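PDB 4TN0: UPF0141 protein yjdB, which probably transfers phosphoethanolamine onto cell-surface acceptors through a periplasmic, zinc-binding, alkaline phosphatase-like domain, and is required for polymyxin resistance and motility in Campylobacter jejuni. Local coordinates for residues Val99-Cys111 with Leu143-His157. Residues are numbered along the deposited sequence; the frame is centred on the assembly and turned at random.
Sequences VDAAWFDNNSGGC and LSDQNIIVLHLQGSH
His152 and Asp105, buried side by side at the C-terminal ends of two neighbouring strands, are joined by a short hydrogen bond, His152 ND1 donating to Asp105 OD2 at 2.6 Å. The oxygen lies in the imidazole plane, but the carboxylate stands almost upright on that plane, at 85°, and OD2 is met on its syn side, well out of the carboxylate plane. The anti side of Asp105 OD2 takes Trp103 NE1 at 3.0 Å, while Asp105 OD1 accepts the backbone N of Asn107 in an Asx turn, so three donors fix the rotation of the carboxylate. Asn107 in turn covers one face of the imidazole: its CB sits 3.5 Å from the His152 ring centroid in a CH-pi contact, and its amide lies nearly parallel to the ring. With its CG anti to the backbone N (chi1 -167°), Asn107 extends its amide over the imidazole, and Asn107 ND2 donates to Leu153 O at 2.7 Å. ND2 also bonds to Glu26, a zinc ligand, which places Asn107 in the second shell of the zinc site. Strands 100-105 and 146-152 run parallel in the central mixed sheet of the alkaline phosphatase-like fold, with strand 146-152 lying between 100-105 and 18-24. Alternating backbone bonds, such as Val150 N to Ala102 O at 2.6 Å, hold them in register. On the face bearing His152, Val150 CG1 lies over the six-membered ring of Trp103, 3.5 Å from its centroid; on the other, Leu151 CD2 meets the edge of the Phe104 ring and helix 133-139 packs against Phe104 and Ile149. Beyond the strands, Gln154 bends at chi2 (72°) to bring OE1 within 2.7 Å of Ser108 N. At the opposite end Ser144 OG donates to Asp100 OD2, an oxygen that also forms a salt bridge with Lys139.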
# COMPACT_ATOMS: atom_id res chain seq x y z
N VAL A 99 -14.72 0.03 -14.51
CA VAL A 99 -13.98 1.03 -13.73
C VAL A 99 -12.73 1.50 -14.47
O VAL A 99 -12.04 0.71 -15.11
CB VAL A 99 -13.58 0.47 -12.36
CG1 VAL A 99 -13.00 1.56 -11.48
CG2 VAL A 99 -14.80 -0.16 -11.70
N ASP A 100 -12.45 2.81 -14.42
CA ASP A 100 -11.21 3.35 -14.99
C ASP A 100 -10.00 2.99 -14.10
O ASP A 100 -9.92 3.42 -12.94
CB ASP A 100 -11.33 4.87 -15.17
CG ASP A 100 -10.17 5.47 -15.97
OD1 ASP A 100 -9.06 4.87 -16.04
OD2 ASP A 100 -10.36 6.57 -16.52
N ALA A 101 -9.10 2.17 -14.64
CA ALA A 101 -7.96 1.67 -13.88
C ALA A 101 -6.63 2.13 -14.45
O ALA A 101 -6.34 1.91 -15.63
CB ALA A 101 -8.00 0.15 -13.82
N ALA A 102 -5.81 2.77 -13.62
CA ALA A 102 -4.44 3.14 -13.99
C ALA A 102 -3.43 2.57 -12.97
O ALA A 102 -3.69 2.57 -11.75
CB ALA A 102 -4.30 4.66 -14.09
N TRP A 103 -2.32 2.03 -13.48
CA TRP A 103 -1.25 1.50 -12.64
C TRP A 103 0.11 2.15 -12.98
O TRP A 103 0.67 1.93 -14.05
CB TRP A 103 -1.18 -0.03 -12.79
CG TRP A 103 -0.19 -0.73 -11.86
CD1 TRP A 103 1.17 -0.68 -11.93
CD2 TRP A 103 -0.50 -1.59 -10.74
NE1 TRP A 103 1.73 -1.43 -10.93
CE2 TRP A 103 0.73 -2.00 -10.19
CE3 TRP A 103 -1.68 -2.03 -10.16
CZ2 TRP A 103 0.80 -2.85 -9.07
CZ3 TRP A 103 -1.62 -2.86 -9.06
CH2 TRP A 103 -0.38 -3.27 -8.52
N PHE A 104 0.64 2.95 -12.05
CA PHE A 104 1.95 3.59 -12.26
C PHE A 104 3.02 2.99 -11.31
O PHE A 104 2.90 3.09 -10.08
CB PHE A 104 1.84 5.10 -12.05
CG PHE A 104 0.83 5.77 -12.94
CD1 PHE A 104 0.73 5.44 -14.28
CD2 PHE A 104 -0.05 6.72 -12.42
CE1 PHE A 104 -0.21 6.04 -15.09
CE2 PHE A 104 -1.00 7.32 -13.24
CZ PHE A 104 -1.08 6.98 -14.57
N ASP A 105 4.05 2.39 -11.89
CA ASP A 105 4.99 1.57 -11.11
C ASP A 105 6.41 2.12 -11.12
O ASP A 105 7.05 2.22 -12.17
CB ASP A 105 4.99 0.14 -11.67
CG ASP A 105 5.44 -0.88 -10.64
OD1 ASP A 105 6.56 -0.76 -10.12
OD2 ASP A 105 4.63 -1.79 -10.31
N ASN A 106 6.90 2.46 -9.93
CA ASN A 106 8.28 2.93 -9.74
C ASN A 106 9.15 1.89 -9.02
O ASN A 106 10.31 2.13 -8.68
CB ASN A 106 8.29 4.25 -8.97
CG ASN A 106 9.64 4.94 -9.02
OD1 ASN A 106 10.29 4.96 -10.06
ND2 ASN A 106 10.07 5.54 -7.90
N ASN A 107 8.56 0.72 -8.78
CA ASN A 107 9.24 -0.32 -8.02
C ASN A 107 10.21 -1.13 -8.87
O ASN A 107 9.85 -1.61 -9.95
CB ASN A 107 8.20 -1.22 -7.37
CG ASN A 107 8.79 -2.11 -6.32
OD1 ASN A 107 9.33 -3.17 -6.63
ND2 ASN A 107 8.74 -1.67 -5.07
N SER A 108 11.43 -1.32 -8.38
CA SER A 108 12.46 -2.02 -9.16
C SER A 108 12.07 -3.44 -9.54
O SER A 108 12.66 -4.01 -10.45
CB SER A 108 13.79 -2.05 -8.39
OG SER A 108 13.71 -2.78 -7.17
N GLY A 109 11.08 -4.00 -8.86
CA GLY A 109 10.64 -5.35 -9.13
C GLY A 109 9.45 -5.49 -10.06
O GLY A 109 9.11 -6.60 -10.44
N GLY A 110 8.84 -4.38 -10.43
CA GLY A 110 7.66 -4.42 -11.27
C GLY A 110 6.36 -4.71 -10.54
O GLY A 110 6.31 -4.64 -9.31
N CYS A 111 5.30 -5.01 -11.28
CA CYS A 111 4.01 -5.24 -10.64
C CYS A 111 3.76 -6.72 -10.34
O CYS A 111 2.65 -7.11 -9.97
CB CYS A 111 2.87 -4.67 -11.52
SG CYS A 111 2.74 -5.43 -13.14
N LEU A 143 -9.83 11.90 -16.15
CA LEU A 143 -10.60 11.00 -15.30
C LEU A 143 -11.93 10.59 -15.95
O LEU A 143 -12.40 11.25 -16.88
CB LEU A 143 -10.88 11.66 -13.94
CG LEU A 143 -9.74 11.90 -12.96
CD1 LEU A 143 -10.31 12.32 -11.61
CD2 LEU A 143 -8.84 10.67 -12.81
N SER A 144 -12.51 9.49 -15.47
CA SER A 144 -13.87 9.09 -15.80
C SER A 144 -14.75 9.27 -14.57
O SER A 144 -14.40 10.03 -13.67
CB SER A 144 -13.93 7.64 -16.29
OG SER A 144 -13.04 7.43 -17.38
N ASP A 145 -15.88 8.56 -14.52
CA ASP A 145 -16.82 8.76 -13.43
C ASP A 145 -16.38 7.96 -12.21
O ASP A 145 -16.56 8.41 -11.07
CB ASP A 145 -18.26 8.35 -13.84
CG ASP A 145 -18.79 9.14 -15.05
OD1 ASP A 145 -17.99 9.66 -15.86
OD2 ASP A 145 -20.03 9.21 -15.19
N GLN A 146 -15.79 6.79 -12.45
CA GLN A 146 -15.18 5.95 -11.41
C GLN A 146 -13.76 5.54 -11.80
O GLN A 146 -13.53 4.94 -12.86
CB GLN A 146 -16.04 4.72 -11.13
CG GLN A 146 -17.13 4.91 -10.09
CD GLN A 146 -18.47 5.27 -10.69
OE1 GLN A 146 -18.76 4.97 -11.86
NE2 GLN A 146 -19.32 5.89 -9.89
N ASN A 147 -12.80 5.87 -10.93
CA ASN A 147 -11.38 5.63 -11.24
C ASN A 147 -10.61 4.99 -10.10
O ASN A 147 -10.74 5.42 -8.94
CB ASN A 147 -10.68 6.95 -11.57
CG ASN A 147 -11.44 7.80 -12.56
OD1 ASN A 147 -11.18 7.75 -13.77
ND2 ASN A 147 -12.39 8.58 -12.06
N ILE A 148 -9.79 3.99 -10.41
CA ILE A 148 -8.77 3.57 -9.44
C ILE A 148 -7.41 3.80 -10.07
O ILE A 148 -7.14 3.36 -11.20
CB ILE A 148 -8.90 2.09 -8.97
CG1 ILE A 148 -7.87 1.81 -7.87
CG2 ILE A 148 -8.79 1.11 -10.13
CD1 ILE A 148 -8.00 0.44 -7.21
N ILE A 149 -6.58 4.51 -9.32
CA ILE A 149 -5.20 4.75 -9.68
C ILE A 149 -4.27 4.06 -8.69
O ILE A 149 -4.32 4.33 -7.48
CB ILE A 149 -4.89 6.26 -9.72
CG1 ILE A 149 -5.93 6.96 -10.63
CG2 ILE A 149 -3.45 6.50 -10.19
CD1 ILE A 149 -5.73 8.46 -10.80
N VAL A 150 -3.44 3.15 -9.19
CA VAL A 150 -2.47 2.49 -8.34
C VAL A 150 -1.09 3.14 -8.48
O VAL A 150 -0.58 3.34 -9.59
CB VAL A 150 -2.35 0.99 -8.65
CG1 VAL A 150 -1.32 0.35 -7.71
CG2 VAL A 150 -3.71 0.29 -8.50
N LEU A 151 -0.52 3.52 -7.34
CA LEU A 151 0.86 3.96 -7.32
C LEU A 151 1.67 2.92 -6.54
O LEU A 151 1.42 2.70 -5.34
CB LEU A 151 0.99 5.35 -6.70
CG LEU A 151 0.09 6.42 -7.31
CD1 LEU A 151 0.25 7.76 -6.58
CD2 LEU A 151 0.32 6.57 -8.81
N HIS A 152 2.64 2.30 -7.22
CA HIS A 152 3.51 1.27 -6.63
C HIS A 152 4.88 1.90 -6.33
O HIS A 152 5.65 2.23 -7.25
CB HIS A 152 3.66 0.07 -7.58
CG HIS A 152 4.37 -1.11 -6.98
ND1 HIS A 152 4.89 -2.14 -7.75
CD2 HIS A 152 4.64 -1.44 -5.69
CE1 HIS A 152 5.46 -3.03 -6.97
NE2 HIS A 152 5.32 -2.63 -5.72
N LEU A 153 5.16 2.07 -5.04
CA LEU A 153 6.38 2.72 -4.57
C LEU A 153 7.63 1.85 -4.57
O LEU A 153 7.55 0.63 -4.43
CB LEU A 153 6.17 3.24 -3.15
CG LEU A 153 4.94 4.11 -2.89
CD1 LEU A 153 4.95 4.57 -1.44
CD2 LEU A 153 4.91 5.28 -3.86
N GLN A 154 8.78 2.48 -4.72
CA GLN A 154 10.05 1.87 -4.35
C GLN A 154 10.17 1.96 -2.81
O GLN A 154 10.79 1.09 -2.16
CB GLN A 154 11.22 2.59 -5.04
CG GLN A 154 12.60 1.94 -4.89
CD GLN A 154 12.81 0.65 -5.69
OE1 GLN A 154 11.87 -0.09 -6.00
NE2 GLN A 154 14.06 0.36 -6.00
N GLY A 155 9.55 3.00 -2.24
CA GLY A 155 9.38 3.10 -0.80
C GLY A 155 10.69 3.01 -0.02
O GLY A 155 11.54 3.88 -0.11
N SER A 156 10.81 1.96 0.78
CA SER A 156 11.96 1.73 1.63
C SER A 156 12.87 0.59 1.15
O SER A 156 13.57 0.01 1.95
CB SER A 156 11.51 1.40 3.05
OG SER A 156 10.80 2.46 3.66
N HIS A 157 12.86 0.27 -0.14
CA HIS A 157 13.62 -0.87 -0.65
C HIS A 157 15.07 -0.81 -0.17
O HIS A 157 15.68 0.24 -0.19
CB HIS A 157 13.59 -0.88 -2.19
CG HIS A 157 14.30 -2.06 -2.80
ND1 HIS A 157 15.56 -1.96 -3.35
CD2 HIS A 157 13.91 -3.35 -2.97
CE1 HIS A 157 15.93 -3.14 -3.82
NE2 HIS A 157 14.94 -4.00 -3.60